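Local coordinates for agrin (Gallus gallus, PDB 1PZ7), which is a basal lamina protein whose laminin G-like domain binds calcium and whose function is modulated by alternative splicing and by that calcium binding, at residues A[150-155]-A[186-191]. Residues are numbered along the deposited sequence; the frame is centred on the assembly and turned at random.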
# COMPACT_ATOMS: atom_id res chain seq x y z
N LEU A 150 3.95 -1.20 8.13
CA LEU A 150 3.64 -1.20 6.70
C LEU A 150 3.84 -2.61 6.16
O LEU A 150 4.87 -3.23 6.41
CB LEU A 150 4.53 -0.21 5.97
CG LEU A 150 4.48 -0.23 4.44
CD1 LEU A 150 3.14 0.25 3.96
CD2 LEU A 150 5.60 0.64 3.87
N TRP A 151 2.86 -3.11 5.42
CA TRP A 151 2.96 -4.43 4.81
C TRP A 151 2.85 -4.31 3.30
O TRP A 151 2.04 -3.55 2.79
CB TRP A 151 1.86 -5.36 5.35
CG TRP A 151 2.01 -5.71 6.80
CD1 TRP A 151 1.47 -5.05 7.86
CD2 TRP A 151 2.75 -6.81 7.34
NE1 TRP A 151 1.83 -5.66 9.03
CE2 TRP A 151 2.62 -6.75 8.75
CE3 TRP A 151 3.52 -7.83 6.79
CZ2 TRP A 151 3.21 -7.67 9.59
CZ3 TRP A 151 4.11 -8.75 7.64
CH2 TRP A 151 3.95 -8.66 9.03
N LEU A 152 3.67 -5.08 2.60
CA LEU A 152 3.67 -5.06 1.15
C LEU A 152 3.34 -6.45 0.61
O LEU A 152 3.87 -7.44 1.10
CB LEU A 152 5.05 -4.62 0.67
CG LEU A 152 5.26 -4.26 -0.80
CD1 LEU A 152 4.47 -3.03 -1.18
CD2 LEU A 152 6.74 -4.02 -1.04
N GLY A 153 2.45 -6.51 -0.38
CA GLY A 153 2.09 -7.76 -1.04
C GLY A 153 1.07 -8.61 -0.31
O GLY A 153 0.62 -9.63 -0.82
N GLY A 154 0.71 -8.21 0.89
CA GLY A 154 -0.18 -9.00 1.71
C GLY A 154 -0.15 -8.47 3.12
O GLY A 154 0.44 -7.41 3.38
N MET A 155 -0.77 -9.21 4.02
CA MET A 155 -0.97 -8.76 5.38
C MET A 155 -0.91 -9.92 6.35
O MET A 155 -1.35 -11.02 6.03
CB MET A 155 -2.35 -8.14 5.44
CG MET A 155 -2.58 -7.20 6.55
SD MET A 155 -3.73 -6.02 5.92
CE MET A 155 -5.25 -6.95 5.93
N LEU A 186 12.36 2.55 -0.19
CA LEU A 186 12.40 1.36 0.63
C LEU A 186 13.46 0.41 0.11
O LEU A 186 13.66 0.28 -1.10
CB LEU A 186 11.04 0.66 0.59
CG LEU A 186 10.32 0.45 1.92
CD1 LEU A 186 10.16 1.77 2.67
CD2 LEU A 186 8.98 -0.19 1.66
N HIS A 187 14.16 -0.24 1.02
CA HIS A 187 15.11 -1.28 0.66
C HIS A 187 14.31 -2.57 0.88
O HIS A 187 14.33 -3.14 1.96
CB HIS A 187 16.36 -1.22 1.54
CG HIS A 187 17.10 0.08 1.46
ND1 HIS A 187 17.95 0.52 2.45
CD2 HIS A 187 17.12 1.04 0.50
CE1 HIS A 187 18.46 1.69 2.11
NE2 HIS A 187 17.96 2.03 0.93
N LEU A 188 13.60 -3.00 -0.16
CA LEU A 188 12.67 -4.12 -0.05
C LEU A 188 13.24 -5.36 0.62
O LEU A 188 12.60 -5.95 1.48
CB LEU A 188 12.10 -4.47 -1.43
CG LEU A 188 11.28 -3.37 -2.09
CD1 LEU A 188 10.81 -3.83 -3.46
CD2 LEU A 188 10.09 -2.93 -1.23
N VAL A 189 14.44 -5.74 0.23
CA VAL A 189 15.08 -6.92 0.79
C VAL A 189 15.68 -6.64 2.17
O VAL A 189 15.36 -7.33 3.14
CB VAL A 189 16.18 -7.45 -0.17
CG1 VAL A 189 17.00 -8.55 0.49
CG2 VAL A 189 15.55 -7.96 -1.46
N GLU A 190 16.52 -5.62 2.26
CA GLU A 190 17.24 -5.33 3.50
C GLU A 190 16.39 -4.70 4.61
O GLU A 190 16.70 -4.90 5.80
CB GLU A 190 18.46 -4.45 3.19
CG GLU A 190 19.44 -5.06 2.20
CD GLU A 190 20.15 -6.29 2.73
OE1 GLU A 190 20.55 -7.15 1.91
OE2 GLU A 190 20.31 -6.41 3.96
N ASP A 191 15.36 -3.94 4.25
CA ASP A 191 14.48 -3.28 5.22
C ASP A 191 13.40 -4.21 5.81
O ASP A 191 12.81 -3.90 6.84
CB ASP A 191 13.78 -2.05 4.60
CG ASP A 191 14.71 -0.85 4.42
OD1 ASP A 191 14.23 0.16 3.85
OD2 ASP A 191 15.90 -0.82 4.80
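Leu150 and Leu152 of strand 149-152 meet Leu186 and Leu188, in the loop that follows strand 184-185, through their CD2 methyls. Leu150 and Leu186 come together end on, Leu150 CD2 lying 4.1 Å from Leu186 CD2. The side chains of Leu152 and Leu188 instead lie roughly perpendicular and come closer, with Leu152 CD2 3.5 Å from Leu188 CD2. Two residues apart on the strand, Leu150 and Leu152 leave the same face; in both, CG is trans to the backbone N (chi1 171° in Leu150), and each extends its CD2 methyl to the loop. The backbones stay well apart, 9.1 Å between Leu152 CA and Leu188 CA, and no hydrogen bond passes between the segments, so methyl packing alone joins these two directly.

Polar bonds shape the loop itself. His187 N donates to Asp191 OD1 at 2.9 Å, nearly straight (165°) and from above the carboxylate plane. Asp191 N bonds back to His187 O at a short 2.6 Å, an i+4 to i bond that with the first closes a turn over 187-191, just after Leu186. Leu188 O accepts a hydrogen bond from the hydroxyl of Tyr25, whose strand 23-26 pairs with 149-152.

Val179 touches both loop leucines, whereas Val181 packs on Leu150 and Ile176 on Leu152, so strand 175-181 of the other sheet completes the apolar cluster. Here a loop after the last strand of one sheet packs against a strand of the other at the border of the hydrophobic core, within the jelly-roll beta-sandwich of laminin G domains, a fold related to concanavalin-type lectins.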